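Long-range contacts in 2,3-dihydroxybenzoate-AMP ligase (Bacillus subtilis, PDB 1MDB), which belongs to the AMP-binding (ANL) family of enzymes and holds adenosine monophosphate and 2,3-dihydroxy-benzoic acid side by side: residues L326-G331 and N351-P356; R364-H369 and H380-G385; G412-L417 and G427-Q432. All coordinates share one frame; numbering follows the deposited sequence.

Interaction 1. Residues L326-G331 and N351-P356. With AMP (adenosine monophosphate), chain D; DBH (2,3-dihydroxy-benzoic acid), chain E.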
loop_
_atom_site.group_PDB
_atom_site.type_symbol
_atom_site.label_atom_id
_atom_site.label_comp_id
_atom_site.label_asym_id
_atom_site.label_seq_id
_atom_site.Cartn_x
_atom_site.Cartn_y
_atom_site.Cartn_z
ATOM N N LEU A 326 -8.953 1.228 -16.528
ATOM C CA LEU A 326 -8.733 0.615 -15.234
ATOM C C LEU A 326 -7.327 0.055 -15.267
ATOM O O LEU A 326 -6.845 -0.368 -16.317
ATOM C CB LEU A 326 -9.732 -0.522 -14.993
ATOM C CG LEU A 326 -9.318 -1.538 -13.918
ATOM C CD1 LEU A 326 -9.336 -0.859 -12.538
ATOM C CD2 LEU A 326 -10.258 -2.756 -13.954
ATOM N N GLN A 327 -6.647 0.094 -14.132
ATOM C CA GLN A 327 -5.317 -0.482 -14.056
ATOM C C GLN A 327 -5.261 -1.272 -12.764
ATOM O O GLN A 327 -5.389 -0.706 -11.676
ATOM C CB GLN A 327 -4.211 0.578 -14.042
ATOM C CG GLN A 327 -2.804 -0.070 -14.072
ATOM C CD GLN A 327 -1.661 0.931 -13.993
ATOM O OE1 GLN A 327 -1.598 1.751 -13.073
ATOM N NE2 GLN A 327 -0.741 0.858 -14.953
ATOM N N GLN A 328 -5.106 -2.585 -12.877
ATOM C CA GLN A 328 -5.020 -3.409 -11.689
ATOM C C GLN A 328 -3.579 -3.364 -11.235
ATOM O O GLN A 328 -2.659 -3.411 -12.045
ATOM C CB GLN A 328 -5.462 -4.842 -11.979
ATOM C CG GLN A 328 -6.952 -4.945 -12.282
ATOM C CD GLN A 328 -7.524 -6.310 -11.972
ATOM O OE1 GLN A 328 -8.388 -6.807 -12.691
ATOM N NE2 GLN A 328 -7.055 -6.920 -10.891
ATOM N N VAL A 329 -3.386 -3.252 -9.928
ATOM C CA VAL A 329 -2.053 -3.165 -9.388
ATOM C C VAL A 329 -1.852 -4.192 -8.287
ATOM O O VAL A 329 -2.546 -4.175 -7.275
ATOM C CB VAL A 329 -1.805 -1.754 -8.827
ATOM C CG1 VAL A 329 -0.336 -1.581 -8.483
ATOM C CG2 VAL A 329 -2.256 -0.714 -9.842
ATOM N N PHE A 330 -0.899 -5.090 -8.495
ATOM C CA PHE A 330 -0.611 -6.126 -7.516
ATOM C C PHE A 330 0.822 -5.945 -7.066
ATOM O O PHE A 330 1.754 -6.353 -7.748
ATOM C CB PHE A 330 -0.846 -7.512 -8.139
ATOM C CG PHE A 330 -0.294 -8.660 -7.327
ATOM C CD1 PHE A 330 -0.334 -8.644 -5.931
ATOM C CD2 PHE A 330 0.248 -9.772 -7.966
ATOM C CE1 PHE A 330 0.162 -9.723 -5.184
ATOM C CE2 PHE A 330 0.746 -10.859 -7.235
ATOM C CZ PHE A 330 0.704 -10.836 -5.844
ATOM N N GLY A 331 0.990 -5.291 -5.920
ATOM C CA GLY A 331 2.322 -5.059 -5.400
ATOM C C GLY A 331 2.440 -5.443 -3.939
ATOM O O GLY A 331 1.462 -5.830 -3.304
ATOM N N ASN A 351 -9.336 -9.251 -16.256
ATOM C CA ASN A 351 -9.172 -10.587 -15.699
ATOM C C ASN A 351 -7.820 -10.944 -15.098
ATOM O O ASN A 351 -7.659 -12.044 -14.572
ATOM C CB ASN A 351 -9.566 -11.628 -16.752
ATOM C CG ASN A 351 -11.010 -11.485 -17.189
ATOM O OD1 ASN A 351 -11.937 -11.711 -16.407
ATOM N ND2 ASN A 351 -11.213 -11.092 -18.445
ATOM N N THR A 352 -6.851 -10.035 -15.164
ATOM C CA THR A 352 -5.540 -10.322 -14.586
ATOM C C THR A 352 -5.123 -9.235 -13.600
ATOM O O THR A 352 -5.778 -8.205 -13.477
ATOM C CB THR A 352 -4.437 -10.426 -15.670
ATOM O OG1 THR A 352 -4.038 -9.113 -16.089
ATOM C CG2 THR A 352 -4.946 -11.204 -16.873
ATOM N N GLN A 353 -4.022 -9.481 -12.901
ATOM C CA GLN A 353 -3.487 -8.527 -11.943
ATOM C C GLN A 353 -2.126 -8.011 -12.435
ATOM O O GLN A 353 -1.231 -7.739 -11.636
ATOM C CB GLN A 353 -3.340 -9.188 -10.562
ATOM C CG GLN A 353 -4.643 -9.348 -9.761
ATOM C CD GLN A 353 -5.724 -10.144 -10.484
ATOM O OE1 GLN A 353 -6.575 -9.582 -11.177
ATOM N NE2 GLN A 353 -5.692 -11.454 -10.326
ATOM N N GLY A 354 -1.980 -7.901 -13.757
ATOM C CA GLY A 354 -0.750 -7.394 -14.363
ATOM C C GLY A 354 0.448 -8.323 -14.485
ATOM O O GLY A 354 0.344 -9.519 -14.238
ATOM N N LYS A 355 1.590 -7.763 -14.890
ATOM C CA LYS A 355 2.838 -8.517 -15.030
ATOM C C LYS A 355 3.961 -7.663 -14.446
ATOM O O LYS A 355 3.861 -6.443 -14.424
ATOM C CB LYS A 355 3.125 -8.834 -16.509
ATOM C CG LYS A 355 3.342 -7.616 -17.400
ATOM C CD LYS A 355 3.614 -8.014 -18.855
ATOM C CE LYS A 355 3.764 -6.776 -19.749
ATOM N NZ LYS A 355 3.825 -7.085 -21.215
ATOM N N PRO A 356 5.045 -8.290 -13.959
ATOM C CA PRO A 356 6.151 -7.514 -13.380
ATOM C C PRO A 356 6.478 -6.239 -14.150
ATOM O O PRO A 356 6.508 -6.238 -15.381
ATOM C CB PRO A 356 7.298 -8.510 -13.374
ATOM C CG PRO A 356 6.586 -9.795 -13.061
ATOM C CD PRO A 356 5.353 -9.733 -13.942
HETATM P P AMP D . 1.290 -4.559 0.974
HETATM O O1P AMP D . 2.758 -4.512 1.309
HETATM O O2P AMP D . 0.391 -4.075 2.062
HETATM O O3P AMP D . 0.987 -3.894 -0.344
HETATM O "O5'" AMP D . 0.835 -6.144 0.847
HETATM C "C5'" AMP D . 1.169 -6.963 -0.310
HETATM C "C4'" AMP D . 0.229 -8.173 -0.371
HETATM O "O4'" AMP D . -1.059 -7.632 -0.595
HETATM C "C3'" AMP D . 0.436 -9.099 -1.534
HETATM O "O3'" AMP D . 1.449 -10.067 -1.274
HETATM C "C2'" AMP D . -0.953 -9.689 -1.736
HETATM O "O2'" AMP D . -1.173 -10.834 -0.883
HETATM C "C1'" AMP D . -1.831 -8.509 -1.402
HETATM N N9 AMP D . -2.274 -7.806 -2.873
HETATM C C8 AMP D . -1.912 -6.558 -3.251
HETATM N N7 AMP D . -2.425 -6.236 -4.436
HETATM C C5 AMP D . -3.112 -7.308 -4.788
HETATM C C6 AMP D . -3.849 -7.450 -5.958
HETATM N N6 AMP D . -3.950 -6.486 -6.873
HETATM N N1 AMP D . -4.489 -8.655 -6.122
HETATM C C2 AMP D . -4.418 -9.664 -5.207
HETATM N N3 AMP D . -3.711 -9.518 -4.078
HETATM C C4 AMP D . -3.043 -8.334 -3.844
HETATM C C21 DBH E . 0.197 -3.695 -1.205
HETATM O O9 DBH E . -0.952 -4.288 -0.852
HETATM C C18 DBH E . 0.388 -3.016 -2.511
HETATM C C15 DBH E . -0.704 -2.911 -3.424
HETATM C C12 DBH E . -0.533 -2.286 -4.677
HETATM C C3 DBH E . 1.666 -2.481 -2.869
HETATM O O3 DBH E . 2.782 -2.548 -2.012
HETATM C C6 DBH E . 1.832 -1.859 -4.123
HETATM C C9 DBH E . 0.747 -1.760 -5.027
HETATM O O6 DBH E . 3.061 -1.349 -4.475
#
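Q328 reaches from its strand across the loop that follows helix 346-351 and lays its amide beside T352 and Q353. The approach is polar, with CD of Q328 lying 3.0 Å from T352 O. In the loop itself, T352 OG1 is hydrogen-bonded to I348 O in the preceding helix and also accepts a weak bond from G354 N.

Two residues along the strand, F330 makes the van der Waals contact: its CB packs 3.9 Å from CB of Q353. A polar atom, Q353 O, sits at the edge of the phenyl ring, near its plane. With CG anti to the backbone N (chi1 167°), the ring swings away from the loop toward the nucleotide, where F330 CD1 comes within 3.3 Å of C5 of AMP. Q353 CG approaches the same base at 3.7 Å from AMP N1, while I423 and V425 of strand 423-428 also touch the F330 ring.

Main-chain polarity supplies the specific bond. N6 of AMP donates to V329 O at 2.7 Å with an N-H...O angle of 154°. On the other side of the strand CG1 of V329 lies 3.6 Å from C9 of 2,3-dihydroxy-benzoic acid, so one residue serves both pockets. The chemistry implies a division of labour: the exocyclic amino group of adenine is recognised by a backbone carbonyl, whereas F330 CD1 and Q353 CG fit against the base by van der Waals contact.

Interaction 2. Residues R364-H369 and H380-G385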
loop_
_atom_site.group_PDB
_atom_site.type_symbol
_atom_site.label_atom_id
_atom_site.label_comp_id
_atom_site.label_asym_id
_atom_site.label_seq_id
_atom_site.Cartn_x
_atom_site.Cartn_y
_atom_site.Cartn_z
ATOM N N ARG A 364 8.509 -16.955 -9.742
ATOM C CA ARG A 364 8.417 -18.403 -9.774
ATOM C C ARG A 364 7.170 -18.861 -9.038
ATOM O O ARG A 364 6.799 -18.294 -8.007
ATOM C CB ARG A 364 9.684 -19.030 -9.188
ATOM C CG ARG A 364 10.902 -18.675 -10.028
ATOM C CD ARG A 364 12.125 -19.526 -9.752
ATOM N NE ARG A 364 13.223 -19.134 -10.636
ATOM C CZ ARG A 364 14.422 -19.706 -10.651
ATOM N NH1 ARG A 364 14.692 -20.707 -9.824
ATOM N NH2 ARG A 364 15.352 -19.273 -11.493
ATOM N N VAL A 365 6.500 -19.862 -9.605
ATOM C CA VAL A 365 5.288 -20.421 -9.023
ATOM C C VAL A 365 5.580 -21.851 -8.579
ATOM O O VAL A 365 5.640 -22.766 -9.404
ATOM C CB VAL A 365 4.137 -20.436 -10.045
ATOM C CG1 VAL A 365 2.907 -21.064 -9.435
ATOM C CG2 VAL A 365 3.831 -19.021 -10.503
ATOM N N TRP A 366 5.769 -22.035 -7.275
ATOM C CA TRP A 366 6.071 -23.350 -6.725
ATOM C C TRP A 366 4.878 -24.051 -6.089
ATOM O O TRP A 366 3.846 -23.440 -5.826
ATOM C CB TRP A 366 7.173 -23.244 -5.674
ATOM C CG TRP A 366 8.530 -22.997 -6.221
ATOM C CD1 TRP A 366 8.905 -22.992 -7.534
ATOM C CD2 TRP A 366 9.715 -22.750 -5.463
ATOM N NE1 TRP A 366 10.254 -22.754 -7.640
ATOM C CE2 TRP A 366 10.777 -22.601 -6.382
ATOM C CE3 TRP A 366 9.984 -22.635 -4.092
ATOM C CZ2 TRP A 366 12.086 -22.351 -5.976
ATOM C CZ3 TRP A 366 11.286 -22.386 -3.688
ATOM C CH2 TRP A 366 12.322 -22.244 -4.628
ATOM N N ASP A 367 5.043 -25.348 -5.842
ATOM C CA ASP A 367 4.013 -26.159 -5.209
ATOM C C ASP A 367 4.449 -26.320 -3.757
ATOM O O ASP A 367 5.557 -25.929 -3.395
ATOM C CB ASP A 367 3.909 -27.526 -5.903
ATOM C CG ASP A 367 5.145 -28.387 -5.694
ATOM O OD1 ASP A 367 6.264 -27.837 -5.668
ATOM O OD2 ASP A 367 5.001 -29.620 -5.569
ATOM N N ASP A 368 3.585 -26.895 -2.928
ATOM C CA ASP A 368 3.882 -27.078 -1.512
ATOM C C ASP A 368 5.277 -27.604 -1.199
ATOM O O ASP A 368 5.776 -27.414 -0.091
ATOM C CB ASP A 368 2.844 -28.002 -0.873
ATOM C CG ASP A 368 1.446 -27.426 -0.924
ATOM O OD1 ASP A 368 1.291 -26.227 -0.621
ATOM O OD2 ASP A 368 0.499 -28.168 -1.256
ATOM N N HIS A 369 5.916 -28.254 -2.164
ATOM C CA HIS A 369 7.242 -28.808 -1.925
ATOM C C HIS A 369 8.384 -28.058 -2.595
ATOM O O HIS A 369 9.430 -28.638 -2.886
ATOM C CB HIS A 369 7.262 -30.284 -2.331
ATOM C CG HIS A 369 6.258 -31.115 -1.596
ATOM N ND1 HIS A 369 6.345 -31.358 -0.241
ATOM C CD2 HIS A 369 5.116 -31.711 -2.013
ATOM C CE1 HIS A 369 5.297 -32.066 0.145
ATOM N NE2 HIS A 369 4.536 -32.292 -0.910
ATOM N N HIS A 380 2.379 -21.385 -5.276
ATOM C CA HIS A 380 2.959 -20.349 -4.441
ATOM C C HIS A 380 3.847 -19.414 -5.261
ATOM O O HIS A 380 4.682 -19.856 -6.049
ATOM C CB HIS A 380 3.785 -20.996 -3.326
ATOM C CG HIS A 380 2.972 -21.814 -2.377
ATOM N ND1 HIS A 380 2.272 -21.260 -1.328
ATOM C CD2 HIS A 380 2.740 -23.148 -2.322
ATOM C CE1 HIS A 380 1.649 -22.215 -0.662
ATOM N NE2 HIS A 380 1.916 -23.371 -1.245
ATOM N N LEU A 381 3.668 -18.115 -5.063
ATOM C CA LEU A 381 4.455 -17.136 -5.791
ATOM C C LEU A 381 5.695 -16.689 -5.043
ATOM O O LEU A 381 5.617 -16.226 -3.903
ATOM C CB LEU A 381 3.610 -15.900 -6.118
ATOM C CG LEU A 381 4.365 -14.721 -6.755
ATOM C CD1 LEU A 381 4.833 -15.094 -8.154
ATOM C CD2 LEU A 381 3.455 -13.501 -6.821
ATOM N N LEU A 382 6.843 -16.846 -5.690
ATOM C CA LEU A 382 8.107 -16.400 -5.136
ATOM C C LEU A 382 8.597 -15.364 -6.134
ATOM O O LEU A 382 8.254 -15.426 -7.318
ATOM C CB LEU A 382 9.103 -17.549 -5.003
ATOM C CG LEU A 382 8.771 -18.544 -3.891
ATOM C CD1 LEU A 382 7.784 -19.578 -4.414
ATOM C CD2 LEU A 382 10.039 -19.227 -3.423
ATOM N N THR A 383 9.377 -14.399 -5.666
ATOM C CA THR A 383 9.850 -13.355 -6.554
ATOM C C THR A 383 11.217 -12.844 -6.112
ATOM O O THR A 383 11.587 -12.961 -4.941
ATOM C CB THR A 383 8.825 -12.204 -6.602
ATOM O OG1 THR A 383 9.047 -11.407 -7.771
ATOM C CG2 THR A 383 8.942 -11.334 -5.361
ATOM N N ARG A 384 11.957 -12.274 -7.057
ATOM C CA ARG A 384 13.310 -11.785 -6.807
ATOM C C ARG A 384 13.671 -10.720 -7.841
ATOM O O ARG A 384 13.376 -10.877 -9.030
ATOM C CB ARG A 384 14.262 -12.980 -6.888
ATOM C CG ARG A 384 15.736 -12.708 -6.713
ATOM C CD ARG A 384 16.418 -13.992 -6.243
ATOM N NE ARG A 384 17.761 -14.192 -6.787
ATOM C CZ ARG A 384 18.034 -14.859 -7.909
ATOM N NH1 ARG A 384 17.058 -15.400 -8.631
ATOM N NH2 ARG A 384 19.291 -15.002 -8.299
ATOM N N GLY A 385 14.297 -9.632 -7.396
ATOM C CA GLY A 385 14.640 -8.577 -8.330
ATOM C C GLY A 385 15.381 -7.367 -7.782
ATOM O O GLY A 385 15.792 -7.354 -6.620
#
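W366 and L382 meet on one face of the sheet, their side chains crossing at about a right angle, and the indole can be followed outward from CB as it passes across the leucine. Its CB starts 3.9 Å from L382 CD1. CG is anti to the carbonyl carbon and, like CD2, keeps that same methyl as a neighbour. The second torsion, -7°, turns CD1 of W366 nearly eclipsed with CA, so that CD2 and the six-membered ring lie on the far side, where the partner changes from one leucine branch to the other. CE3 touches both methyls, CZ3 lies 3.4 Å from L382 CD2, and CH2 at the tip is still within van der Waals range of it. The methyl stands over the ring face, 3.8 Å from the six-membered centroid and 29° off its normal, a CH-pi contact displaced toward the rim.

Beneath these side chains is a ladder between antiparallel neighbours in a four-stranded sheet, with strand 362-366 at one edge of it. R364 with L382 and W366 with H380 are hydrogen-bonded pairs, and V365 with L381 is the non-hydrogen-bonded pair between them, its side chains on the opposite face. L382 N gives R364 O a nearly straight bond of 2.7 Å.

Just past the ladder the chain turns, and D368 leans back toward the second strand. H380 NE2 donates to D368 OD1 at 3.0 Å; the oxygen lies in the imidazole plane and is met on its anti side, with the carboxylate plane 61° from the ring. I414 of strand 409-417 packs its CD1 over a face of the imidazole, near ND1.

Interaction 3. Residues G412-L417 and G427-Q432. With AMP (adenosine monophosphate), chain D.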
loop_
_atom_site.group_PDB
_atom_site.type_symbol
_atom_site.label_atom_id
_atom_site.label_comp_id
_atom_site.label_asym_id
_atom_site.label_seq_id
_atom_site.Cartn_x
_atom_site.Cartn_y
_atom_site.Cartn_z
ATOM N N GLY A 412 3.613 -15.132 -0.288
ATOM C CA GLY A 412 2.461 -15.630 0.449
ATOM C C GLY A 412 1.184 -15.678 -0.370
ATOM O O GLY A 412 0.103 -15.975 0.156
ATOM N N ASP A 413 1.296 -15.379 -1.660
ATOM C CA ASP A 413 0.134 -15.413 -2.540
ATOM C C ASP A 413 0.084 -16.686 -3.376
ATOM O O ASP A 413 1.121 -17.261 -3.718
ATOM C CB ASP A 413 0.142 -14.205 -3.476
ATOM C CG ASP A 413 0.151 -12.892 -2.720
ATOM O OD1 ASP A 413 1.191 -12.199 -2.731
ATOM O OD2 ASP A 413 -0.882 -12.571 -2.100
ATOM N N ILE A 414 -1.128 -17.140 -3.676
ATOM C CA ILE A 414 -1.308 -18.308 -4.520
ATOM C C ILE A 414 -1.741 -17.716 -5.863
ATOM O O ILE A 414 -2.759 -17.015 -5.948
ATOM C CB ILE A 414 -2.417 -19.252 -3.996
ATOM C CG1 ILE A 414 -2.077 -19.745 -2.584
ATOM C CG2 ILE A 414 -2.560 -20.443 -4.932
ATOM C CD1 ILE A 414 -0.684 -20.340 -2.435
ATOM N N VAL A 415 -0.963 -17.987 -6.906
ATOM C CA VAL A 415 -1.259 -17.443 -8.229
ATOM C C VAL A 415 -0.949 -18.444 -9.342
ATOM O O VAL A 415 -0.425 -19.532 -9.095
ATOM C CB VAL A 415 -0.403 -16.183 -8.500
ATOM C CG1 VAL A 415 -0.426 -15.249 -7.289
ATOM C CG2 VAL A 415 1.039 -16.591 -8.805
ATOM N N ARG A 416 -1.281 -18.057 -10.567
ATOM C CA ARG A 416 -0.999 -18.867 -11.743
ATOM C C ARG A 416 -0.462 -17.859 -12.754
ATOM O O ARG A 416 -0.763 -16.668 -12.657
ATOM C CB ARG A 416 -2.268 -19.543 -12.274
ATOM C CG ARG A 416 -3.049 -18.730 -13.296
ATOM C CD ARG A 416 -4.354 -19.411 -13.668
ATOM N NE ARG A 416 -4.999 -18.746 -14.796
ATOM C CZ ARG A 416 -6.230 -18.246 -14.766
ATOM N NH1 ARG A 416 -6.956 -18.336 -13.659
ATOM N NH2 ARG A 416 -6.730 -17.648 -15.840
ATOM N N LEU A 417 0.337 -18.320 -13.709
ATOM C CA LEU A 417 0.902 -17.419 -14.703
ATOM C C LEU A 417 0.229 -17.557 -16.053
ATOM O O LEU A 417 -0.150 -18.654 -16.465
ATOM C CB LEU A 417 2.402 -17.670 -14.867
ATOM C CG LEU A 417 3.323 -17.427 -13.671
ATOM C CD1 LEU A 417 4.747 -17.789 -14.060
ATOM C CD2 LEU A 417 3.240 -15.966 -13.229
ATOM N N GLY A 427 -5.610 -15.682 -4.376
ATOM C CA GLY A 427 -5.746 -15.054 -3.075
ATOM C C GLY A 427 -4.537 -15.437 -2.243
ATOM O O GLY A 427 -3.633 -16.106 -2.749
ATOM N N ARG A 428 -4.501 -15.015 -0.980
ATOM C CA ARG A 428 -3.388 -15.357 -0.100
ATOM C C ARG A 428 -3.478 -16.794 0.409
ATOM O O ARG A 428 -4.567 -17.324 0.639
ATOM C CB ARG A 428 -3.321 -14.395 1.094
ATOM C CG ARG A 428 -2.932 -12.974 0.702
ATOM C CD ARG A 428 -2.575 -12.122 1.907
ATOM N NE ARG A 428 -1.364 -12.577 2.593
ATOM C CZ ARG A 428 -0.132 -12.546 2.080
ATOM N NH1 ARG A 428 0.084 -12.083 0.857
ATOM N NH2 ARG A 428 0.898 -12.971 2.806
ATOM N N ALA A 429 -2.325 -17.430 0.568
ATOM C CA ALA A 429 -2.289 -18.806 1.067
ATOM C C ALA A 429 -3.152 -18.936 2.324
ATOM O O ALA A 429 -3.957 -19.858 2.443
ATOM C CB ALA A 429 -0.854 -19.212 1.382
ATOM N N LYS A 430 -2.997 -17.990 3.248
ATOM C CA LYS A 430 -3.750 -18.023 4.495
ATOM C C LYS A 430 -5.257 -17.875 4.333
ATOM O O LYS A 430 -6.008 -18.285 5.209
ATOM C CB LYS A 430 -3.220 -16.953 5.459
ATOM C CG LYS A 430 -1.815 -17.246 5.961
ATOM C CD LYS A 430 -1.335 -16.231 6.998
ATOM C CE LYS A 430 0.079 -16.571 7.487
ATOM N NZ LYS A 430 0.585 -15.603 8.511
ATOM N N ASP A 431 -5.700 -17.302 3.215
ATOM C CA ASP A 431 -7.131 -17.102 2.973
ATOM C C ASP A 431 -7.803 -18.273 2.254
ATOM O O ASP A 431 -8.988 -18.217 1.925
ATOM C CB ASP A 431 -7.349 -15.817 2.171
ATOM C CG ASP A 431 -6.931 -14.568 2.935
ATOM O OD1 ASP A 431 -6.835 -13.498 2.306
ATOM O OD2 ASP A 431 -6.709 -14.651 4.165
ATOM N N GLN A 432 -7.052 -19.334 2.008
ATOM C CA GLN A 432 -7.607 -20.501 1.330
ATOM C C GLN A 432 -8.561 -21.197 2.288
ATOM O O GLN A 432 -8.284 -21.315 3.480
ATOM C CB GLN A 432 -6.483 -21.453 0.918
ATOM C CG GLN A 432 -6.768 -22.232 -0.351
ATOM C CD GLN A 432 -5.494 -22.679 -1.049
ATOM O OE1 GLN A 432 -5.514 -23.063 -2.220
ATOM N NE2 GLN A 432 -4.377 -22.635 -0.328
HETATM P P AMP D . 1.290 -4.559 0.974
HETATM O O1P AMP D . 2.758 -4.512 1.309
HETATM O O2P AMP D . 0.391 -4.075 2.062
HETATM O O3P AMP D . 0.987 -3.894 -0.344
HETATM O "O5'" AMP D . 0.835 -6.144 0.847
HETATM C "C5'" AMP D . 1.169 -6.963 -0.310
HETATM C "C4'" AMP D . 0.229 -8.173 -0.371
HETATM O "O4'" AMP D . -1.059 -7.632 -0.595
HETATM C "C3'" AMP D . 0.436 -9.099 -1.534
HETATM O "O3'" AMP D . 1.449 -10.067 -1.274
HETATM C "C2'" AMP D . -0.953 -9.689 -1.736
HETATM O "O2'" AMP D . -1.173 -10.834 -0.883
HETATM C "C1'" AMP D . -1.831 -8.509 -1.402
HETATM N N9 AMP D . -2.274 -7.806 -2.873
HETATM C C8 AMP D . -1.912 -6.558 -3.251
HETATM N N7 AMP D . -2.425 -6.236 -4.436
HETATM C C5 AMP D . -3.112 -7.308 -4.788
HETATM C C6 AMP D . -3.849 -7.450 -5.958
HETATM N N6 AMP D . -3.950 -6.486 -6.873
HETATM N N1 AMP D . -4.489 -8.655 -6.122
HETATM C C2 AMP D . -4.418 -9.664 -5.207
HETATM N N3 AMP D . -3.711 -9.518 -4.078
HETATM C C4 AMP D . -3.043 -8.334 -3.844
#
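D413 and R428 lie opposite in the pairing and converge at their side-chain ends on the ribose of AMP. O3' of AMP donates to D413 OD1 at 2.6 Å. R428 NH1 donates to O2' of AMP at a very short 2.5 Å and forms a salt bridge with D413 OD2, but OD2 and O2' stand too close to each other in the model, so these two bonds are less precisely placed. Together the carboxylate and the guanidinium address both ribose hydroxyls.

The next shell fixes the two groups. T411 serves each: its OG1 is hydrogen-bonded to D413 OD1, and its O to R428 NH1. A bend at the third torsion of R428 (chi3 66°) folds the guanidinium back over the first strand, where G412 O lies 3.8 Å above the centre of its plane. Lacking a side chain, G412 lets R428 NH2 come to 3.9 Å from its CA.

Backbone pairing then sets the register. I414 N bonds to G427 O and A429 N to G412 O, each at 2.9 Å, bracketing the non-hydrogen-bonded pair D413 and R428. Farther out, I414 CD1 packs 4.0 Å from A429 CB as the chain leaves the strand for a short 3-10 turn.

Strands 409-417 and 423-428 form a beta hairpin, with 423-428 at the edge of the four-stranded antiparallel sheet. Strand 379-384 adjoins 409-417 along its other edge, bringing H380 against I414 and L381 against V415, while D431 in the turn makes a salt bridge to R526 of helix 522-534.

In the fold
The three contacts follow one another in series along the chain, none enclosing another. Interactions 2 and 3 belong to a single antiparallel sheet, their centres 11 Å apart, and are stitched together where strands 379-384 and 409-417 run side by side. Interaction 1 lies on a different, mixed sheet, about 18 Å from interaction 2 and 15 Å from interaction 3, centre to centre. F330 bridges the gap, its ring touching L381 of interaction 2 and D413 of interaction 3. AMP sits between the sheets: interaction 1 meets its base and part of its sugar, interaction 3 its ribose hydroxyls, whereas in interaction 2 the L381 side chain is about 7 Å from AMP at nearest atoms.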